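Local coordinates for protein naphthalene dioxygenase large subunit (Rhodococcus sp., PDB 2B1X) that carries a Rieske [2Fe-2S] cluster and a separate iron ion as the large subunit of a multi-subunit Rieske-type dioxygenase, at residues His15-Asp20 and Phe427-Met432; Pro31-Val36 and Gln433-Glu438; Met266-Asn271 and Leu341-Ala346. All coordinates share one frame; numbering follows the deposited sequence.

Interaction 1: residues His15-Asp20 and Phe427-Met432; sequences HDVNSD and FLEYWM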
loop_
_atom_site.group_PDB
_atom_site.type_symbol
_atom_site.label_atom_id
_atom_site.label_comp_id
_atom_site.label_asym_id
_atom_site.label_seq_id
_atom_site.Cartn_x
_atom_site.Cartn_y
_atom_site.Cartn_z
ATOM N N HIS A 15 -38.195 -3.784 -1.144
ATOM C CA HIS A 15 -39.469 -3.067 -1.075
ATOM C C HIS A 15 -39.372 -1.623 -1.602
ATOM O O HIS A 15 -40.255 -1.169 -2.320
ATOM C CB HIS A 15 -40.030 -3.095 0.340
ATOM C CG HIS A 15 -41.145 -2.121 0.567
ATOM N ND1 HIS A 15 -42.460 -2.390 0.229
ATOM C CD2 HIS A 15 -41.141 -0.870 1.096
ATOM C CE1 HIS A 15 -43.213 -1.343 0.528
ATOM N NE2 HIS A 15 -42.439 -0.410 1.060
ATOM N N ASP A 16 -38.302 -0.915 -1.254
ATOM C CA ASP A 16 -38.183 0.507 -1.591
ATOM C C ASP A 16 -37.990 0.769 -3.071
ATOM O O ASP A 16 -38.412 1.801 -3.581
ATOM C CB ASP A 16 -37.009 1.147 -0.847
ATOM C CG ASP A 16 -37.225 1.216 0.646
ATOM O OD1 ASP A 16 -38.387 1.076 1.124
ATOM O OD2 ASP A 16 -36.267 1.411 1.428
ATOM N N VAL A 17 -37.326 -0.156 -3.751
ATOM C CA VAL A 17 -36.923 0.057 -5.128
ATOM C C VAL A 17 -38.133 0.307 -6.012
ATOM O O VAL A 17 -38.055 1.103 -6.939
ATOM C CB VAL A 17 -36.013 -1.084 -5.675
ATOM C CG1 VAL A 17 -36.790 -2.385 -5.894
ATOM C CG2 VAL A 17 -35.347 -0.662 -6.947
ATOM N N ASN A 18 -39.259 -0.319 -5.696
ATOM C CA ASN A 18 -40.474 -0.104 -6.485
ATOM C C ASN A 18 -41.606 0.652 -5.789
ATOM O O ASN A 18 -42.675 0.796 -6.357
ATOM C CB ASN A 18 -41.029 -1.425 -7.038
ATOM C CG ASN A 18 -40.061 -2.128 -7.954
ATOM O OD1 ASN A 18 -39.503 -1.519 -8.894
ATOM N ND2 ASN A 18 -39.843 -3.426 -7.693
ATOM N N SER A 19 -41.406 1.116 -4.564
ATOM C CA SER A 19 -42.431 1.956 -3.932
ATOM C C SER A 19 -41.936 3.402 -3.800
ATOM O O SER A 19 -42.412 4.278 -4.522
ATOM C CB SER A 19 -42.893 1.375 -2.602
ATOM O OG SER A 19 -41.763 1.102 -1.801
ATOM N N ASP A 20 -40.965 3.644 -2.910
ATOM C CA ASP A 20 -40.307 4.957 -2.809
ATOM C C ASP A 20 -39.434 5.267 -4.038
ATOM O O ASP A 20 -39.121 6.414 -4.278
ATOM C CB ASP A 20 -39.429 5.033 -1.537
ATOM C CG ASP A 20 -40.245 5.076 -0.247
ATOM O OD1 ASP A 20 -41.493 5.196 -0.309
ATOM O OD2 ASP A 20 -39.732 4.992 0.891
ATOM N N PHE A 427 -31.806 -3.042 -12.477
ATOM C CA PHE A 427 -30.487 -3.631 -12.307
ATOM C C PHE A 427 -30.299 -3.953 -10.815
ATOM O O PHE A 427 -29.898 -5.056 -10.451
ATOM C CB PHE A 427 -29.433 -2.637 -12.825
ATOM C CG PHE A 427 -28.008 -3.052 -12.567
ATOM C CD1 PHE A 427 -27.264 -3.640 -13.572
ATOM C CD2 PHE A 427 -27.405 -2.793 -11.331
ATOM C CE1 PHE A 427 -25.931 -4.006 -13.364
ATOM C CE2 PHE A 427 -26.068 -3.175 -11.107
ATOM C CZ PHE A 427 -25.333 -3.760 -12.155
ATOM N N LEU A 428 -30.611 -2.979 -9.958
ATOM C CA LEU A 428 -30.392 -3.139 -8.524
ATOM C C LEU A 428 -31.382 -4.089 -7.900
ATOM O O LEU A 428 -31.065 -4.749 -6.919
ATOM C CB LEU A 428 -30.434 -1.771 -7.822
ATOM C CG LEU A 428 -29.197 -0.932 -8.114
ATOM C CD1 LEU A 428 -29.349 0.462 -7.528
ATOM C CD2 LEU A 428 -27.893 -1.615 -7.636
ATOM N N GLU A 429 -32.593 -4.143 -8.449
ATOM C CA GLU A 429 -33.582 -5.126 -7.996
ATOM C C GLU A 429 -33.068 -6.537 -8.201
ATOM O O GLU A 429 -33.168 -7.382 -7.277
ATOM C CB GLU A 429 -34.946 -4.951 -8.725
ATOM C CG GLU A 429 -35.979 -5.997 -8.311
ATOM C CD GLU A 429 -37.354 -5.809 -8.930
ATOM O OE1 GLU A 429 -37.472 -5.671 -10.167
ATOM O OE2 GLU A 429 -38.335 -5.834 -8.170
ATOM N N TYR A 430 -32.557 -6.818 -9.399
ATOM C CA TYR A 430 -32.000 -8.133 -9.689
ATOM C C TYR A 430 -30.775 -8.414 -8.803
ATOM O O TYR A 430 -30.631 -9.498 -8.283
ATOM C CB TYR A 430 -31.662 -8.310 -11.170
ATOM C CG TYR A 430 -31.252 -9.732 -11.571
ATOM C CD1 TYR A 430 -32.084 -10.840 -11.319
ATOM C CD2 TYR A 430 -30.009 -9.969 -12.194
ATOM C CE1 TYR A 430 -31.689 -12.142 -11.683
ATOM C CE2 TYR A 430 -29.627 -11.246 -12.582
ATOM C CZ TYR A 430 -30.459 -12.327 -12.301
ATOM O OH TYR A 430 -30.060 -13.573 -12.688
ATOM N N TRP A 431 -29.924 -7.401 -8.617
ATOM C CA TRP A 431 -28.728 -7.550 -7.773
ATOM C C TRP A 431 -29.204 -7.947 -6.353
ATOM O O TRP A 431 -28.684 -8.874 -5.775
ATOM C CB TRP A 431 -27.935 -6.210 -7.785
ATOM C CG TRP A 431 -26.727 -6.177 -6.892
ATOM C CD1 TRP A 431 -25.475 -6.509 -7.236
ATOM C CD2 TRP A 431 -26.688 -5.799 -5.519
ATOM N NE1 TRP A 431 -24.616 -6.360 -6.172
ATOM C CE2 TRP A 431 -25.335 -5.919 -5.093
ATOM C CE3 TRP A 431 -27.650 -5.359 -4.596
ATOM C CZ2 TRP A 431 -24.922 -5.655 -3.771
ATOM C CZ3 TRP A 431 -27.241 -5.082 -3.283
ATOM C CH2 TRP A 431 -25.877 -5.222 -2.892
ATOM N N MET A 432 -30.224 -7.254 -5.841
ATOM C CA MET A 432 -30.747 -7.508 -4.506
ATOM C C MET A 432 -31.407 -8.886 -4.393
ATOM O O MET A 432 -31.190 -9.576 -3.402
ATOM C CB MET A 432 -31.710 -6.392 -4.067
ATOM C CG MET A 432 -31.006 -5.082 -3.634
ATOM S SD MET A 432 -32.199 -3.905 -2.945
ATOM C CE MET A 432 -32.954 -3.236 -4.448
#

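Interaction 2: residues Pro31-Val36 and Gln433-Glu438; sequences PEVHDV and QLMLAE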
loop_
_atom_site.group_PDB
_atom_site.type_symbol
_atom_site.label_atom_id
_atom_site.label_comp_id
_atom_site.label_asym_id
_atom_site.label_seq_id
_atom_site.Cartn_x
_atom_site.Cartn_y
_atom_site.Cartn_z
ATOM N N PRO A 31 -17.366 -3.940 3.093
ATOM C CA PRO A 31 -16.629 -5.213 3.010
ATOM C C PRO A 31 -17.563 -6.447 3.002
ATOM O O PRO A 31 -17.309 -7.373 2.242
ATOM C CB PRO A 31 -15.747 -5.218 4.264
ATOM C CG PRO A 31 -15.701 -3.826 4.726
ATOM C CD PRO A 31 -16.990 -3.169 4.290
ATOM N N GLU A 32 -18.640 -6.432 3.783
ATOM C CA GLU A 32 -19.544 -7.594 3.854
ATOM C C GLU A 32 -20.347 -7.694 2.550
ATOM O O GLU A 32 -20.536 -8.784 2.012
ATOM C CB GLU A 32 -20.499 -7.558 5.060
ATOM C CG GLU A 32 -21.182 -8.916 5.292
ATOM C CD GLU A 32 -22.440 -8.894 6.172
ATOM O OE1 GLU A 32 -22.787 -7.826 6.731
ATOM O OE2 GLU A 32 -23.075 -9.980 6.310
ATOM N N VAL A 33 -20.772 -6.547 2.033
ATOM C CA VAL A 33 -21.503 -6.524 0.782
ATOM C C VAL A 33 -20.580 -7.127 -0.268
ATOM O O VAL A 33 -20.980 -8.031 -1.011
ATOM C CB VAL A 33 -21.942 -5.100 0.413
ATOM C CG1 VAL A 33 -22.409 -5.041 -1.028
ATOM C CG2 VAL A 33 -23.091 -4.618 1.342
ATOM N N HIS A 34 -19.344 -6.636 -0.350
ATOM C CA HIS A 34 -18.420 -7.171 -1.349
ATOM C C HIS A 34 -18.243 -8.689 -1.232
ATOM O O HIS A 34 -18.294 -9.398 -2.231
ATOM C CB HIS A 34 -17.041 -6.474 -1.301
ATOM C CG HIS A 34 -16.222 -6.727 -2.518
ATOM N ND1 HIS A 34 -16.446 -6.070 -3.716
ATOM C CD2 HIS A 34 -15.198 -7.590 -2.745
ATOM C CE1 HIS A 34 -15.586 -6.511 -4.621
ATOM N NE2 HIS A 34 -14.827 -7.440 -4.066
ATOM N N ASP A 35 -18.079 -9.192 -0.001
ATOM C CA ASP A 35 -17.808 -10.619 0.184
ATOM C C ASP A 35 -19.002 -11.489 -0.197
ATOM O O ASP A 35 -18.835 -12.519 -0.855
ATOM C CB ASP A 35 -17.402 -10.938 1.632
ATOM C CG ASP A 35 -15.988 -10.503 1.956
ATOM O OD1 ASP A 35 -15.150 -10.407 1.022
ATOM O OD2 ASP A 35 -15.615 -10.292 3.155
ATOM N N VAL A 36 -20.196 -11.072 0.213
ATOM C CA VAL A 36 -21.422 -11.797 -0.129
ATOM C C VAL A 36 -21.669 -11.747 -1.649
ATOM O O VAL A 36 -21.932 -12.786 -2.295
ATOM C CB VAL A 36 -22.620 -11.249 0.676
ATOM C CG1 VAL A 36 -23.929 -11.841 0.160
ATOM C CG2 VAL A 36 -22.412 -11.587 2.149
ATOM N N GLN A 433 -32.145 -9.313 -5.423
ATOM C CA GLN A 433 -32.697 -10.668 -5.441
ATOM C C GLN A 433 -31.572 -11.718 -5.330
ATOM O O GLN A 433 -31.680 -12.677 -4.562
ATOM C CB GLN A 433 -33.570 -10.905 -6.676
ATOM C CG GLN A 433 -34.873 -10.046 -6.666
ATOM C CD GLN A 433 -35.596 -10.022 -7.991
ATOM O OE1 GLN A 433 -34.992 -10.245 -9.028
ATOM N NE2 GLN A 433 -36.908 -9.708 -7.963
ATOM N N LEU A 434 -30.497 -11.516 -6.089
ATOM C CA LEU A 434 -29.397 -12.474 -6.101
ATOM C C LEU A 434 -28.659 -12.502 -4.755
ATOM O O LEU A 434 -28.275 -13.564 -4.297
ATOM C CB LEU A 434 -28.425 -12.211 -7.256
ATOM C CG LEU A 434 -28.890 -12.548 -8.673
ATOM C CD1 LEU A 434 -27.810 -12.153 -9.666
ATOM C CD2 LEU A 434 -29.205 -14.059 -8.824
ATOM N N MET A 435 -28.484 -11.320 -4.160
ATOM C CA MET A 435 -27.870 -11.156 -2.839
ATOM C C MET A 435 -28.639 -11.912 -1.745
ATOM O O MET A 435 -28.041 -12.447 -0.800
ATOM C CB MET A 435 -27.789 -9.668 -2.482
ATOM C CG MET A 435 -26.714 -8.868 -3.196
ATOM S SD MET A 435 -24.944 -9.307 -2.909
ATOM C CE MET A 435 -24.700 -8.524 -1.269
ATOM N N LEU A 436 -29.966 -11.943 -1.878
ATOM C CA LEU A 436 -30.829 -12.600 -0.896
ATOM C C LEU A 436 -31.109 -14.075 -1.186
ATOM O O LEU A 436 -31.674 -14.763 -0.341
ATOM C CB LEU A 436 -32.163 -11.856 -0.755
ATOM C CG LEU A 436 -32.165 -10.591 0.091
ATOM C CD1 LEU A 436 -33.436 -9.732 -0.177
ATOM C CD2 LEU A 436 -32.031 -10.926 1.580
ATOM N N ALA A 437 -30.718 -14.561 -2.358
ATOM C CA ALA A 437 -30.983 -15.945 -2.721
ATOM C C ALA A 437 -30.157 -16.908 -1.845
ATOM O O ALA A 437 -28.931 -16.941 -1.933
ATOM C CB ALA A 437 -30.720 -16.168 -4.219
ATOM N N GLU A 438 -30.837 -17.662 -0.978
ATOM C CA GLU A 438 -30.158 -18.655 -0.124
ATOM C C GLU A 438 -29.825 -19.906 -0.937
ATOM O O GLU A 438 -28.781 -20.539 -0.723
ATOM C CB GLU A 438 -30.987 -19.005 1.109
ATOM C CG GLU A 438 -31.150 -17.866 2.110
ATOM C CD GLU A 438 -29.827 -17.370 2.700
ATOM O OE1 GLU A 438 -29.104 -18.172 3.340
ATOM O OE2 GLU A 438 -29.506 -16.167 2.539
#

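Interaction 3: residues Met266-Asn271 and Leu341-Ala346; sequences MGLPEN and LVEKDA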
loop_
_atom_site.group_PDB
_atom_site.type_symbol
_atom_site.label_atom_id
_atom_site.label_comp_id
_atom_site.label_asym_id
_atom_site.label_seq_id
_atom_site.Cartn_x
_atom_site.Cartn_y
_atom_site.Cartn_z
ATOM N N MET A 266 -26.109 5.731 -38.025
ATOM C CA MET A 266 -24.930 6.310 -37.360
ATOM C C MET A 266 -23.861 6.692 -38.371
ATOM O O MET A 266 -22.677 6.806 -38.032
ATOM C CB MET A 266 -24.336 5.333 -36.334
ATOM C CG MET A 266 -25.254 5.005 -35.197
ATOM S SD MET A 266 -24.388 4.097 -33.933
ATOM C CE MET A 266 -23.556 5.508 -33.074
ATOM N N GLY A 267 -24.271 6.851 -39.624
ATOM C CA GLY A 267 -23.319 7.102 -40.695
ATOM C C GLY A 267 -22.310 5.987 -40.945
ATOM O O GLY A 267 -21.209 6.237 -41.448
ATOM N N LEU A 268 -22.678 4.752 -40.638
ATOM C CA LEU A 268 -21.813 3.617 -40.956
ATOM C C LEU A 268 -21.513 3.512 -42.441
ATOM O O LEU A 268 -22.317 3.977 -43.287
ATOM C CB LEU A 268 -22.423 2.316 -40.460
ATOM C CG LEU A 268 -22.353 2.115 -38.951
ATOM C CD1 LEU A 268 -23.275 0.983 -38.581
ATOM C CD2 LEU A 268 -20.907 1.872 -38.467
ATOM N N PRO A 269 -20.362 2.922 -42.790
ATOM C CA PRO A 269 -19.993 2.793 -44.196
ATOM C C PRO A 269 -21.034 1.997 -44.992
ATOM O O PRO A 269 -21.757 1.134 -44.462
ATOM C CB PRO A 269 -18.658 2.048 -44.147
ATOM C CG PRO A 269 -18.115 2.346 -42.764
ATOM C CD PRO A 269 -19.328 2.364 -41.897
ATOM N N GLU A 270 -21.086 2.296 -46.281
ATOM C CA GLU A 270 -22.121 1.792 -47.181
ATOM C C GLU A 270 -22.193 0.261 -47.237
ATOM O O GLU A 270 -23.291 -0.307 -47.296
ATOM C CB GLU A 270 -21.908 2.371 -48.577
ATOM C CG GLU A 270 -22.097 3.881 -48.628
ATOM C CD GLU A 270 -20.785 4.680 -48.589
ATOM O OE1 GLU A 270 -19.955 4.517 -47.621
ATOM O OE2 GLU A 270 -20.603 5.499 -49.549
ATOM N N ASN A 271 -21.039 -0.408 -47.214
ATOM C CA ASN A 271 -21.045 -1.858 -47.266
ATOM C C ASN A 271 -21.624 -2.482 -45.999
ATOM O O ASN A 271 -22.281 -3.520 -46.062
ATOM C CB ASN A 271 -19.659 -2.431 -47.628
ATOM C CG ASN A 271 -18.588 -2.110 -46.598
ATOM O OD1 ASN A 271 -18.405 -0.959 -46.198
ATOM N ND2 ASN A 271 -17.844 -3.130 -46.202
ATOM N N LEU A 341 -14.125 -1.865 -30.604
ATOM C CA LEU A 341 -14.483 -2.837 -31.633
ATOM C C LEU A 341 -14.936 -2.138 -32.895
ATOM O O LEU A 341 -15.468 -1.042 -32.837
ATOM C CB LEU A 341 -15.590 -3.781 -31.156
ATOM C CG LEU A 341 -15.266 -4.722 -29.969
ATOM C CD1 LEU A 341 -15.473 -4.026 -28.695
ATOM C CD2 LEU A 341 -16.147 -5.981 -30.040
ATOM N N VAL A 342 -14.717 -2.779 -34.036
ATOM C CA VAL A 342 -15.171 -2.233 -35.330
ATOM C C VAL A 342 -15.393 -3.409 -36.292
ATOM O O VAL A 342 -14.773 -4.483 -36.153
ATOM C CB VAL A 342 -14.179 -1.162 -35.884
ATOM C CG1 VAL A 342 -12.816 -1.784 -36.269
ATOM C CG2 VAL A 342 -14.792 -0.316 -37.045
ATOM N N GLU A 343 -16.299 -3.218 -37.250
ATOM C CA GLU A 343 -16.648 -4.272 -38.194
ATOM C C GLU A 343 -15.398 -4.606 -38.988
ATOM O O GLU A 343 -14.717 -3.693 -39.456
ATOM C CB GLU A 343 -17.781 -3.789 -39.111
ATOM C CG GLU A 343 -19.169 -3.806 -38.460
ATOM C CD GLU A 343 -19.475 -2.632 -37.512
ATOM O OE1 GLU A 343 -20.557 -2.684 -36.877
ATOM O OE2 GLU A 343 -18.666 -1.660 -37.381
ATOM N N LYS A 344 -15.074 -5.899 -39.094
ATOM C CA LYS A 344 -13.865 -6.343 -39.800
ATOM C C LYS A 344 -13.774 -5.785 -41.226
ATOM O O LYS A 344 -12.677 -5.474 -41.698
ATOM C CB LYS A 344 -13.766 -7.875 -39.854
ATOM C CG LYS A 344 -13.471 -8.557 -38.500
ATOM C CD LYS A 344 -13.493 -10.085 -38.649
ATOM C CE LYS A 344 -13.448 -10.770 -37.286
ATOM N NZ LYS A 344 -14.830 -11.059 -36.720
ATOM N N ASP A 345 -14.919 -5.676 -41.900
ATOM C CA ASP A 345 -14.971 -5.230 -43.296
ATOM C C ASP A 345 -15.198 -3.736 -43.512
ATOM O O ASP A 345 -15.366 -3.290 -44.667
ATOM C CB ASP A 345 -16.036 -6.005 -44.090
ATOM C CG ASP A 345 -15.575 -7.383 -44.495
ATOM O OD1 ASP A 345 -14.355 -7.678 -44.401
ATOM O OD2 ASP A 345 -16.383 -8.240 -44.922
ATOM N N ALA A 346 -15.224 -2.956 -42.436
ATOM C CA ALA A 346 -15.235 -1.511 -42.594
ATOM C C ALA A 346 -13.951 -1.098 -43.317
ATOM O O ALA A 346 -12.918 -1.747 -43.171
ATOM C CB ALA A 346 -15.359 -0.817 -41.265
#

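Interaction 1: residues His15-Asp20 and Phe427-Met432
Val17 overlaps the end of Met432: the Met432 CE methyl rests against CB of Val17 at 3.9 Å, and the two side chains run antiparallel alongside each other. The bend of the methionine at chi3 (-79°) turns this methyl out of the line of the chain. The CG1 branch of Val17 also lies 4.2 Å from Glu429 CB, one helical turn earlier, so the valine meets the aliphatic base of the glutamate as well. Beside this apolar patch the partners become polar. Glu429 extends its chain toward Asn18, whose ND2 donates to Glu429 OE2 over 2.9 Å. The bond is bent, at 136° at the hydrogen; OE2 lies in the asparagine amide plane, but the donor comes from 55° above the carboxylate plane. Within 15-20, Ser19 OG donates to His15 O at 2.8 Å, across the turn that carries Val17 and Asn18. The contact joins the end region of helix 4-16 to helix 422-436: Glu429 and Met432 also pack on Leu14 of the former, Val17 and Leu428 touch Val23 of strand 22-24, and Phe427 lies on Ala207 of helix 204-212.

Interaction 2: residues Pro31-Val36 and Gln433-Glu438
Met435 reaches across to helix 31-40 and meets Val36 at an oblique angle and Val33 at about a right angle. The crossing is made almost wholly by the end of the methionine. Its CE methyl lies 3.7 Å from Val36 CG1. The sulfur follows at a greater distance, Met435 SD passing 4.1 Å from Val36 CG1. Bends at chi2 (-63°) and chi3 (-78°) curl the thioether so that its terminal methyl faces the valines, although the side chain does not leave its own backbone in that direction. Val36 presents the branch that stands anti to its backbone N (chi1 171°). One turn earlier on the same helix, Val33 offers its CG1 to the same methyl at a looser 4.2 Å, and its carbonyl O lies 3.8 Å from Met435 CE, a van der Waals approach to the helix backbone. The packing around these three side chains is continued by Leu6, which touches Val33, and Leu10, which touches Met435, both of helix 4-16. Between the segments the chemistry is almost wholly apolar, with one methyl-to-carbonyl approach, so within 31-36 and 433-438 the contact is van der Waals packing that relies on fit; directional bonds between the two helical regions come from Arg40 of helix 31-40, which bonds to Met435 O and pairs with Glu438 OE2, itself also met by Arg7.

Interaction 3: residues Met266-Asn271 and Leu341-Ala346
Segment 266-271 passes through two left-handed backbone conformations, at Met266 and Gly267, and then runs extended through Leu268 and Pro269, the latter occupying the N-cap position of helix 270-279. Opposite it, strand 333-343 ends at Glu343 and the chain folds into a type I beta turn, Glu343 to Ala346, closed by Ala346 N donating to Glu343 O at 3.1 Å. The backbones come nearest between Pro269 and Ala346, whose CA atoms are 6.6 Å apart. The turn is tied to the first turn of the helix by Asn271: its ND2 donates to Asp345 O at 2.9 Å, nearly straight at 158°. The acceptor lies in the asparagine amide plane, whereas the donor stands 51° above the carbonyl plane, so the bond is well directed on the amide side only. With chi1 at 63°, Asn271 CG stands between its own backbone N and carbonyl carbon, and from there the amide reaches the turn. Asp345 CB adds a contact 4.0 Å from Asn271 ND2. Away from this bond, toward Leu268, the packing is looser: Pro269 CG faces Ala346 CB at 4.5 Å, and Leu268 CD2 touches the carboxylate of Glu343 at OE2, 4.3 Å away. The other oxygen of that buried carboxylate, OE1, forms a salt bridge with Arg183, against which Leu268 also packs. The contact thus joins the start of helix 270-279 to one end of the large antiparallel sheet of the catalytic domain, consistent with its Bet v 1-like (helix-grip) fold, where strand 333-343 runs between strands 188-199 and 318-330. Helix 348-361, which follows the turn, covers the same patch, with Phe350 touched by Leu268, Pro269 and Val342.

Interactions 1 and 2 form one continuous patch: both use helix 422-436, their centres are 14 Å apart, and Trp431 CZ2 of interaction 1 meets Val33 CG1 of interaction 2 at 3.8 Å. Together they bring N-terminal segments onto the last helix of the chain, closing loops of some 400 residues. Interaction 3 sits across the centre of the chain, its centre about 39 Å from that of interaction 1 and 42 Å from that of interaction 2. None of the six segments supplies a ligand to the iron ion, held by His216, His221 and Asp372, or lines the iron-sulfur cluster pocket around Cys88, His90, Cys108 and His111.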